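Local structure of POP2 (Saccharomyces cerevisiae, 1UOC) at residues 12-17 with 239-244; 64-69 with 181-186; 79-84 with 102-107. The protein degrades the poly(A) tails of mRNA as a 3'-exoribonuclease and probable catalytic subunit of the CCR4-NOT deadenylase complex. One frame throughout, in Å; residues are numbered along the deposited sequence.

Overall arrangement
Contact 3 lies in the core of the RNase domain, where strands 77-86 and 99-103 pair in the central mixed sheet; backbone hydrogen bonds and phenylalanine rings hold it. Contact 1 is a smaller, purely apolar meeting of two loops at the surface. Its centre is about 17 Å from that of contact 3, and helix 247-264 touches residues of both. Contact 2 is buried between two helices on the opposite side of the chain's centre from contact 1, about 34 Å away centre to centre, and adds an aromatic face against a helix N-terminus. Helix 61-73 leads to strand 77-86 of contact 3. Along the chain contact 3 is nested within contact 2, and both within contact 1.

Contact 1. Residues 12-17 with 239-244; sequences NYLFVR and PRFSIF
Phe244 N donates to Phe241 O (3.1 Å), the bond that closes the 3-10 turn 241-244 and presents Phe241, Ile243 and Phe244 to Leu14 and Val16. This is where the loop ahead of the edge strand 17-19 meets the link between helices 229-235 and 247-264 in the DEDD nuclease domain. Leu14 works as a fork. Its CD1 comes to 3.7 Å from Phe241 CE1, the two side chains crossing at about a right angle, while CD2 lies 3.9 Å from Phe244 CZ. Each methyl approaches its ring at a slant. The Phe244 ring also brings its CE1 to the edge of the Phe241 ring, so the two rings and the leucine form one small apolar cluster. Leu256 of helix 247-264 touches both Leu14 and Phe244. Nearby, Phe244 O accepts a hydrogen bond from Gln250 NE2, and Gln250 is a predicted ligand of the catalytic divalent metal, so the turn adjoins the presumed active site. Ile243 has CG1 anti to its backbone N (chi1 -173°), which carries that branch out to Val16. There Val16 CG2 sits 3.7 Å from Ile243 CG1 and equally 3.7 Å from Ile243 CD1.

Contact 2. Residues 64-69 with 181-186; sequences YHYQTM and NNKEDF
Tyr66, in the middle of helix 61-73, faces Lys183 at the start of helix 183-193, with their CA atoms 6.2 Å apart. Asn182 is the N-cap of the second helix, and its O accepts from Phe186 N at 2.9 Å, closing the first turn. The contact ties the helix leading into strand 77-86 to an N-terminus within the DEDD nuclease domain.

The Tyr66 ring carries the contact. With CG anti to the backbone N (chi1 161°), it reaches across and lays one face against the beginning of the other helix. Lys183 N lies over that face, near the rim, 3.1 Å from Tyr66 CE2. Lys183 CB also sits over the ring, 4.1 Å from the Tyr66 centroid and 24° off the normal, in a CH-pi contact. Farther along, the lysine chain bends away, and NZ forms a salt bridge with Glu187. The phenol oxygen ends beside the cap, with Tyr66 OH 2.9 Å from Asn182 N.

Phe186 packs obliquely next to this, its CB 4.0 Å from Tyr66 CE1. Met69 adds a Met-aromatic contact, SD standing 4.9 Å from the centroid of the Phe186 ring. The Phe186 side chain is about 9 Å from that of Asp166, a predicted metal ligand. Tyr283 touches both Tyr66 and Lys183, and Asn181 O accepts a hydrogen bond from Arg70 NH2, a further tie between the two elements.

The electron-rich face of Tyr66 thus lies against the positive end of the helix dipole, which would probably add an electrostatic attraction to the apolar packing of Phe186 and Met69.

Contact 3. Residues 79-84 with 102-107; sequences IQLGLS and FNFEFD
Leu81 and Phe102 form a hydrogen-bonded antiparallel pair in the central mixed sheet of this RNase H-like DEDD domain, with Phe102 N to Leu81 O at 2.8 Å and Leu81 N to Phe102 O at 3.0 Å. A third bond, Phe104 N to Ile79 O, is nearly straight at hydrogen (171°), although the donor stands above the carbonyl plane. Phe102 O additionally meets Gln80 CA at 3.3 Å in a CA-H...O contact, beside the non-hydrogen-bonded pair of Gln80 and Asn103, whose side chains lie alongside each other.

Leu81, Leu83, Phe102 and Phe104 pack on one sheet face. The Phe102 ring slants against Leu83, CE1 lying 3.8 Å from Leu83 CD1. Leu81 CB comes to the edge of the Phe104 ring, 3.6 Å from CE1. Separately, beyond the paired residues, Ile79, with CG1 anti to its backbone N (chi1 -175°), brings CD1 within 3.7 Å of Phe106 CB. An alanine in place of Phe102 would probably open a gap beside Leu83 and deprive Phe141 of one of its edge-to-face partners.

Strand 77-86 is gripped from its other side by strand 40-48, where Ile79 and Gln80 both face Glu46, a predicted metal ligand, in a classic beta bulge. Phe141 of helix 138-146 meets the rings of Phe102 and Phe104 edge-to-face, Phe28 of helix 24-34 also meets Phe102, and His131 of helix 128-134 touches Ile79, Gln80, Asn103 and Phe106.

Contact 1. Residues 12-17 with 239-244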
loop_
_atom_site.group_PDB
_atom_site.type_symbol
_atom_site.label_atom_id
_atom_site.label_comp_id
_atom_site.label_asym_id
_atom_site.label_seq_id
_atom_site.Cartn_x
_atom_site.Cartn_y
_atom_site.Cartn_z
ATOM N N ASN A 12 5.851 -20.107 -1.808
ATOM C CA ASN A 12 6.624 -19.100 -2.526
ATOM C C ASN A 12 5.944 -17.733 -2.675
ATOM O O ASN A 12 6.559 -16.771 -3.131
ATOM C CB ASN A 12 7.070 -19.671 -3.887
ATOM C CG ASN A 12 6.627 -18.824 -5.076
ATOM O OD1 ASN A 12 5.471 -18.902 -5.508
ATOM N ND2 ASN A 12 7.550 -18.017 -5.616
ATOM N N TYR A 13 4.680 -17.640 -2.281
ATOM C CA TYR A 13 3.970 -16.370 -2.353
ATOM C C TYR A 13 4.394 -15.497 -1.175
ATOM O O TYR A 13 4.265 -14.271 -1.220
ATOM C CB TYR A 13 2.452 -16.567 -2.263
ATOM C CG TYR A 13 1.757 -17.055 -3.507
ATOM C CD1 TYR A 13 0.379 -16.898 -3.650
ATOM C CD2 TYR A 13 2.457 -17.673 -4.536
ATOM C CE1 TYR A 13 -0.288 -17.340 -4.791
ATOM C CE2 TYR A 13 1.799 -18.125 -5.682
ATOM C CZ TYR A 13 0.429 -17.949 -5.798
ATOM O OH TYR A 13 -0.226 -18.364 -6.931
ATOM N N LEU A 14 4.898 -16.131 -0.119
ATOM C CA LEU A 14 5.289 -15.413 1.086
ATOM C C LEU A 14 6.781 -15.077 1.162
ATOM O O LEU A 14 7.428 -15.264 2.190
ATOM C CB LEU A 14 4.857 -16.223 2.312
ATOM C CG LEU A 14 3.425 -16.788 2.241
ATOM C CD1 LEU A 14 3.129 -17.621 3.486
ATOM C CD2 LEU A 14 2.414 -15.648 2.095
ATOM N N PHE A 15 7.310 -14.561 0.060
ATOM C CA PHE A 15 8.708 -14.172 -0.031
ATOM C C PHE A 15 8.743 -12.696 -0.417
ATOM O O PHE A 15 8.088 -12.297 -1.379
ATOM C CB PHE A 15 9.411 -15.005 -1.109
ATOM C CG PHE A 15 10.770 -14.487 -1.476
ATOM C CD1 PHE A 15 11.835 -14.604 -0.587
ATOM C CD2 PHE A 15 10.977 -13.838 -2.690
ATOM C CE1 PHE A 15 13.095 -14.074 -0.900
ATOM C CE2 PHE A 15 12.233 -13.301 -3.017
ATOM C CZ PHE A 15 13.294 -13.419 -2.118
ATOM N N VAL A 16 9.500 -11.895 0.332
ATOM C CA VAL A 16 9.628 -10.463 0.068
ATOM C C VAL A 16 11.036 -10.100 -0.404
ATOM O O VAL A 16 12.008 -10.314 0.319
ATOM C CB VAL A 16 9.340 -9.627 1.332
ATOM C CG1 VAL A 16 9.503 -8.151 1.017
ATOM C CG2 VAL A 16 7.947 -9.907 1.852
ATOM N N ARG A 17 11.159 -9.547 -1.607
ATOM C CA ARG A 17 12.476 -9.164 -2.095
ATOM C C ARG A 17 12.797 -7.763 -1.611
ATOM O O ARG A 17 12.019 -6.834 -1.835
ATOM C CB ARG A 17 12.537 -9.170 -3.621
ATOM C CG ARG A 17 13.803 -8.504 -4.166
ATOM C CD ARG A 17 14.926 -9.507 -4.388
ATOM N NE ARG A 17 14.795 -10.180 -5.682
ATOM C CZ ARG A 17 14.915 -11.492 -5.866
ATOM N NH1 ARG A 17 15.174 -12.288 -4.840
ATOM N NH2 ARG A 17 14.764 -12.016 -7.077
ATOM N N PRO A 239 -2.209 -17.395 8.771
ATOM C CA PRO A 239 -1.275 -17.538 9.891
ATOM C C PRO A 239 -0.495 -16.262 10.147
ATOM O O PRO A 239 -0.201 -15.516 9.224
ATOM C CB PRO A 239 -0.367 -18.681 9.438
ATOM C CG PRO A 239 -1.290 -19.516 8.637
ATOM C CD PRO A 239 -2.023 -18.487 7.803
ATOM N N ARG A 240 -0.152 -16.024 11.402
ATOM C CA ARG A 240 0.606 -14.843 11.770
ATOM C C ARG A 240 2.081 -14.994 11.431
ATOM O O ARG A 240 2.929 -14.877 12.320
ATOM C CB ARG A 240 0.487 -14.558 13.272
ATOM C CG ARG A 240 -0.480 -13.440 13.631
ATOM C CD ARG A 240 -1.908 -13.918 13.640
ATOM N NE ARG A 240 -2.851 -12.877 14.057
ATOM C CZ ARG A 240 -2.667 -12.042 15.080
ATOM N NH1 ARG A 240 -1.560 -12.095 15.810
ATOM N NH2 ARG A 240 -3.618 -11.172 15.402
ATOM N N PHE A 241 2.403 -15.256 10.166
ATOM C CA PHE A 241 3.813 -15.369 9.792
ATOM C C PHE A 241 4.495 -14.030 10.091
ATOM O O PHE A 241 3.906 -12.962 9.885
ATOM C CB PHE A 241 3.971 -15.702 8.308
ATOM C CG PHE A 241 3.627 -17.122 7.960
ATOM C CD1 PHE A 241 2.464 -17.424 7.258
ATOM C CD2 PHE A 241 4.480 -18.159 8.309
ATOM C CE1 PHE A 241 2.162 -18.735 6.910
ATOM C CE2 PHE A 241 4.185 -19.478 7.963
ATOM C CZ PHE A 241 3.027 -19.768 7.261
ATOM N N SER A 242 5.738 -14.088 10.560
ATOM C CA SER A 242 6.480 -12.884 10.918
ATOM C C SER A 242 6.815 -12.002 9.725
ATOM O O SER A 242 7.027 -10.795 9.879
ATOM C CB SER A 242 7.775 -13.254 11.657
ATOM O OG SER A 242 8.734 -13.829 10.777
ATOM N N ILE A 243 6.882 -12.606 8.540
ATOM C CA ILE A 243 7.188 -11.844 7.343
ATOM C C ILE A 243 6.115 -10.764 7.153
ATOM O O ILE A 243 6.395 -9.694 6.614
ATOM C CB ILE A 243 7.249 -12.755 6.097
ATOM C CG1 ILE A 243 7.740 -11.949 4.893
ATOM C CG2 ILE A 243 5.876 -13.356 5.804
ATOM C CD1 ILE A 243 9.090 -11.249 5.102
ATOM N N PHE A 244 4.899 -11.052 7.620
ATOM C CA PHE A 244 3.773 -10.123 7.515
ATOM C C PHE A 244 3.950 -8.848 8.342
ATOM O O PHE A 244 3.219 -7.876 8.129
ATOM C CB PHE A 244 2.468 -10.804 7.955
ATOM C CG PHE A 244 1.950 -11.820 6.975
ATOM C CD1 PHE A 244 1.292 -12.958 7.423
ATOM C CD2 PHE A 244 2.107 -11.636 5.608
ATOM C CE1 PHE A 244 0.796 -13.908 6.521
ATOM C CE2 PHE A 244 1.620 -12.570 4.696
ATOM C CZ PHE A 244 0.961 -13.713 5.155
#

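Contact 2. Residues 64-69 with 181-186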
loop_
_atom_site.group_PDB
_atom_site.type_symbol
_atom_site.label_atom_id
_atom_site.label_comp_id
_atom_site.label_asym_id
_atom_site.label_seq_id
_atom_site.Cartn_x
_atom_site.Cartn_y
_atom_site.Cartn_z
ATOM N N TYR A 64 -11.107 17.234 8.201
ATOM C CA TYR A 64 -10.095 17.262 9.247
ATOM C C TYR A 64 -8.988 16.273 8.889
ATOM O O TYR A 64 -7.806 16.600 8.980
ATOM C CB TYR A 64 -10.680 16.885 10.613
ATOM C CG TYR A 64 -9.609 16.813 11.678
ATOM C CD1 TYR A 64 -8.846 17.936 11.996
ATOM C CD2 TYR A 64 -9.294 15.607 12.302
ATOM C CE1 TYR A 64 -7.790 17.866 12.901
ATOM C CE2 TYR A 64 -8.235 15.522 13.215
ATOM C CZ TYR A 64 -7.487 16.657 13.506
ATOM O OH TYR A 64 -6.422 16.589 14.378
ATOM N N HIS A 65 -9.377 15.065 8.482
ATOM C CA HIS A 65 -8.410 14.038 8.101
ATOM C C HIS A 65 -7.538 14.512 6.942
ATOM O O HIS A 65 -6.317 14.328 6.955
ATOM C CB HIS A 65 -9.127 12.737 7.709
ATOM C CG HIS A 65 -9.770 12.031 8.864
ATOM N ND1 HIS A 65 -9.095 11.751 10.032
ATOM C CD2 HIS A 65 -11.024 11.542 9.024
ATOM C CE1 HIS A 65 -9.904 11.120 10.866
ATOM N NE2 HIS A 65 -11.079 10.980 10.279
ATOM N N TYR A 66 -8.166 15.125 5.942
ATOM C CA TYR A 66 -7.433 15.629 4.791
ATOM C C TYR A 66 -6.480 16.768 5.171
ATOM O O TYR A 66 -5.347 16.820 4.693
ATOM C CB TYR A 66 -8.397 16.114 3.708
ATOM C CG TYR A 66 -7.726 17.034 2.721
ATOM C CD1 TYR A 66 -6.736 16.561 1.857
ATOM C CD2 TYR A 66 -7.993 18.401 2.734
ATOM C CE1 TYR A 66 -6.016 17.435 1.041
ATOM C CE2 TYR A 66 -7.288 19.278 1.922
ATOM C CZ TYR A 66 -6.297 18.795 1.080
ATOM O OH TYR A 66 -5.573 19.682 0.311
ATOM N N GLN A 67 -6.943 17.682 6.019
ATOM C CA GLN A 67 -6.121 18.810 6.449
ATOM C C GLN A 67 -4.967 18.375 7.337
ATOM O O GLN A 67 -3.897 18.977 7.322
ATOM C CB GLN A 67 -6.975 19.847 7.192
ATOM C CG GLN A 67 -7.637 20.862 6.269
ATOM C CD GLN A 67 -6.618 21.627 5.442
ATOM O OE1 GLN A 67 -6.975 22.351 4.512
ATOM N NE2 GLN A 67 -5.338 21.469 5.779
ATOM N N THR A 68 -5.201 17.325 8.114
ATOM C CA THR A 68 -4.194 16.781 9.011
ATOM C C THR A 68 -3.115 16.142 8.156
ATOM O O THR A 68 -1.925 16.236 8.446
ATOM C CB THR A 68 -4.799 15.690 9.925
ATOM O OG1 THR A 68 -5.787 16.275 10.783
ATOM C CG2 THR A 68 -3.715 15.028 10.767
ATOM N N MET A 69 -3.554 15.488 7.089
ATOM C CA MET A 69 -2.637 14.812 6.188
ATOM C C MET A 69 -1.840 15.796 5.345
ATOM O O MET A 69 -0.642 15.617 5.145
ATOM C CB MET A 69 -3.414 13.842 5.293
ATOM C CG MET A 69 -2.554 13.118 4.266
ATOM S SD MET A 69 -2.929 13.651 2.595
ATOM C CE MET A 69 -1.849 15.007 2.387
ATOM N N ASN A 181 -4.288 21.773 -3.079
ATOM C CA ASN A 181 -4.614 22.706 -2.005
ATOM C C ASN A 181 -5.924 22.434 -1.269
ATOM O O ASN A 181 -6.261 23.125 -0.312
ATOM C CB ASN A 181 -4.617 24.126 -2.578
ATOM C CG ASN A 181 -4.256 25.167 -1.546
ATOM O OD1 ASN A 181 -5.019 25.422 -0.616
ATOM N ND2 ASN A 181 -3.081 25.771 -1.699
ATOM N N ASN A 182 -6.665 21.429 -1.715
ATOM C CA ASN A 182 -7.930 21.091 -1.078
ATOM C C ASN A 182 -8.334 19.659 -1.400
ATOM O O ASN A 182 -7.930 19.106 -2.423
ATOM C CB ASN A 182 -9.030 22.050 -1.539
ATOM C CG ASN A 182 -9.183 22.080 -3.049
ATOM O OD1 ASN A 182 -8.361 22.664 -3.753
ATOM N ND2 ASN A 182 -10.232 21.443 -3.551
ATOM N N LYS A 183 -9.143 19.077 -0.517
ATOM C CA LYS A 183 -9.622 17.705 -0.655
ATOM C C LYS A 183 -10.074 17.389 -2.083
ATOM O O LYS A 183 -9.639 16.407 -2.688
ATOM C CB LYS A 183 -10.786 17.471 0.313
ATOM C CG LYS A 183 -11.113 16.006 0.550
ATOM C CD LYS A 183 -12.369 15.845 1.391
ATOM C CE LYS A 183 -13.628 15.870 0.531
ATOM N NZ LYS A 183 -13.761 14.642 -0.314
ATOM N N GLU A 184 -10.946 18.239 -2.612
ATOM C CA GLU A 184 -11.497 18.078 -3.953
ATOM C C GLU A 184 -10.422 17.906 -5.038
ATOM O O GLU A 184 -10.489 16.972 -5.838
ATOM C CB GLU A 184 -12.393 19.282 -4.270
ATOM C CG GLU A 184 -12.896 20.020 -3.013
ATOM C CD GLU A 184 -13.708 19.131 -2.066
ATOM O OE1 GLU A 184 -13.860 19.500 -0.874
ATOM O OE2 GLU A 184 -14.206 18.073 -2.512
ATOM N N ASP A 185 -9.435 18.800 -5.062
ATOM C CA ASP A 185 -8.368 18.729 -6.057
ATOM C C ASP A 185 -7.445 17.539 -5.805
ATOM O O ASP A 185 -6.848 16.991 -6.736
ATOM C CB ASP A 185 -7.546 20.024 -6.062
ATOM C CG ASP A 185 -8.389 21.260 -6.378
ATOM O OD1 ASP A 185 -7.795 22.338 -6.619
ATOM O OD2 ASP A 185 -9.636 21.164 -6.378
ATOM N N PHE A 186 -7.322 17.153 -4.539
ATOM C CA PHE A 186 -6.494 16.014 -4.163
ATOM C C PHE A 186 -7.112 14.770 -4.787
ATOM O O PHE A 186 -6.443 13.983 -5.452
ATOM C CB PHE A 186 -6.470 15.883 -2.637
ATOM C CG PHE A 186 -5.908 14.583 -2.136
ATOM C CD1 PHE A 186 -4.579 14.248 -2.359
ATOM C CD2 PHE A 186 -6.699 13.717 -1.384
ATOM C CE1 PHE A 186 -4.040 13.065 -1.831
ATOM C CE2 PHE A 186 -6.171 12.540 -0.856
ATOM C CZ PHE A 186 -4.841 12.217 -1.080
#

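Contact 3. Residues 79-84 with 102-107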
loop_
_atom_site.group_PDB
_atom_site.type_symbol
_atom_site.label_atom_id
_atom_site.label_comp_id
_atom_site.label_asym_id
_atom_site.label_seq_id
_atom_site.Cartn_x
_atom_site.Cartn_y
_atom_site.Cartn_z
ATOM N N ILE A 79 10.653 5.732 4.815
ATOM C CA ILE A 79 11.835 4.960 5.144
ATOM C C ILE A 79 11.697 3.618 4.405
ATOM O O ILE A 79 12.680 3.034 3.945
ATOM C CB ILE A 79 11.943 4.751 6.685
ATOM C CG1 ILE A 79 13.255 4.043 7.039
ATOM C CG2 ILE A 79 10.789 3.950 7.194
ATOM C CD1 ILE A 79 14.473 4.946 6.976
ATOM N N GLN A 80 10.461 3.145 4.285
ATOM C CA GLN A 80 10.173 1.889 3.595
ATOM C C GLN A 80 8.827 1.951 2.880
ATOM O O GLN A 80 7.918 2.690 3.283
ATOM C CB GLN A 80 10.152 0.716 4.581
ATOM C CG GLN A 80 11.517 0.170 4.950
ATOM C CD GLN A 80 11.446 -0.945 5.980
ATOM O OE1 GLN A 80 12.403 -1.705 6.149
ATOM N NE2 GLN A 80 10.320 -1.043 6.679
ATOM N N LEU A 81 8.712 1.168 1.813
ATOM C CA LEU A 81 7.486 1.096 1.047
ATOM C C LEU A 81 7.389 -0.282 0.401
ATOM O O LEU A 81 8.337 -0.754 -0.209
ATOM C CB LEU A 81 7.457 2.205 -0.010
ATOM C CG LEU A 81 6.222 2.356 -0.903
ATOM C CD1 LEU A 81 6.196 3.760 -1.495
ATOM C CD2 LEU A 81 6.229 1.309 -2.018
ATOM N N GLY A 82 6.242 -0.929 0.553
ATOM C CA GLY A 82 6.057 -2.241 -0.035
ATOM C C GLY A 82 5.066 -2.269 -1.190
ATOM O O GLY A 82 4.094 -1.520 -1.202
ATOM N N LEU A 83 5.332 -3.117 -2.180
ATOM C CA LEU A 83 4.443 -3.294 -3.331
ATOM C C LEU A 83 4.327 -4.788 -3.557
ATOM O O LEU A 83 5.322 -5.506 -3.544
ATOM C CB LEU A 83 5.004 -2.662 -4.613
ATOM C CG LEU A 83 5.047 -1.145 -4.766
ATOM C CD1 LEU A 83 5.550 -0.814 -6.174
ATOM C CD2 LEU A 83 3.660 -0.538 -4.521
ATOM N N SER A 84 3.105 -5.262 -3.748
ATOM C CA SER A 84 2.888 -6.671 -3.998
ATOM C C SER A 84 1.998 -6.763 -5.235
ATOM O O SER A 84 1.091 -5.939 -5.415
ATOM C CB SER A 84 2.204 -7.325 -2.795
ATOM O OG SER A 84 2.386 -8.727 -2.827
ATOM N N PHE A 102 10.887 -1.646 -0.765
ATOM C CA PHE A 102 11.851 -0.636 -1.148
ATOM C C PHE A 102 12.337 0.095 0.103
ATOM O O PHE A 102 11.541 0.575 0.906
ATOM C CB PHE A 102 11.212 0.349 -2.130
ATOM C CG PHE A 102 10.714 -0.294 -3.406
ATOM C CD1 PHE A 102 9.441 -0.862 -3.469
ATOM C CD2 PHE A 102 11.520 -0.334 -4.535
ATOM C CE1 PHE A 102 8.979 -1.458 -4.641
ATOM C CE2 PHE A 102 11.069 -0.929 -5.716
ATOM C CZ PHE A 102 9.792 -1.493 -5.766
ATOM N N ASN A 103 13.652 0.169 0.267
ATOM C CA ASN A 103 14.244 0.834 1.424
ATOM C C ASN A 103 14.853 2.157 0.949
ATOM O O ASN A 103 15.690 2.181 0.052
ATOM C CB ASN A 103 15.297 -0.085 2.041
ATOM C CG ASN A 103 14.721 -1.439 2.459
ATOM O OD1 ASN A 103 14.816 -2.428 1.727
ATOM N ND2 ASN A 103 14.113 -1.481 3.636
ATOM N N PHE A 104 14.413 3.266 1.536
ATOM C CA PHE A 104 14.891 4.572 1.103
ATOM C C PHE A 104 16.047 5.145 1.900
ATOM O O PHE A 104 16.284 4.761 3.053
ATOM C CB PHE A 104 13.735 5.572 1.086
ATOM C CG PHE A 104 12.639 5.203 0.138
ATOM C CD1 PHE A 104 11.543 4.466 0.568
ATOM C CD2 PHE A 104 12.714 5.565 -1.202
ATOM C CE1 PHE A 104 10.526 4.095 -0.327
ATOM C CE2 PHE A 104 11.709 5.198 -2.105
ATOM C CZ PHE A 104 10.614 4.461 -1.664
ATOM N N GLU A 105 16.761 6.076 1.280
ATOM C CA GLU A 105 17.901 6.705 1.927
ATOM C C GLU A 105 17.460 7.409 3.196
ATOM O O GLU A 105 16.371 7.972 3.261
ATOM C CB GLU A 105 18.585 7.700 0.983
ATOM C CG GLU A 105 17.843 9.001 0.747
ATOM C CD GLU A 105 18.420 9.781 -0.433
ATOM O OE1 GLU A 105 18.096 10.976 -0.592
ATOM O OE2 GLU A 105 19.194 9.185 -1.210
ATOM N N PHE A 106 18.318 7.364 4.205
ATOM C CA PHE A 106 18.027 7.978 5.482
ATOM C C PHE A 106 19.270 8.692 6.006
ATOM O O PHE A 106 20.365 8.137 5.980
ATOM C CB PHE A 106 17.574 6.904 6.465
ATOM C CG PHE A 106 17.268 7.430 7.822
ATOM C CD1 PHE A 106 16.195 8.295 8.021
ATOM C CD2 PHE A 106 18.062 7.076 8.905
ATOM C CE1 PHE A 106 15.916 8.802 9.281
ATOM C CE2 PHE A 106 17.795 7.577 10.170
ATOM C CZ PHE A 106 16.717 8.445 10.359
ATOM N N ASP A 107 19.084 9.916 6.487
ATOM C CA ASP A 107 20.182 10.736 6.999
ATOM C C ASP A 107 20.371 10.566 8.509
ATOM O O ASP A 107 19.560 11.037 9.301
ATOM C CB ASP A 107 19.906 12.205 6.669
ATOM C CG ASP A 107 18.733 12.366 5.706
ATOM O OD1 ASP A 107 17.584 12.050 6.105
ATOM O OD2 ASP A 107 18.955 12.791 4.546
#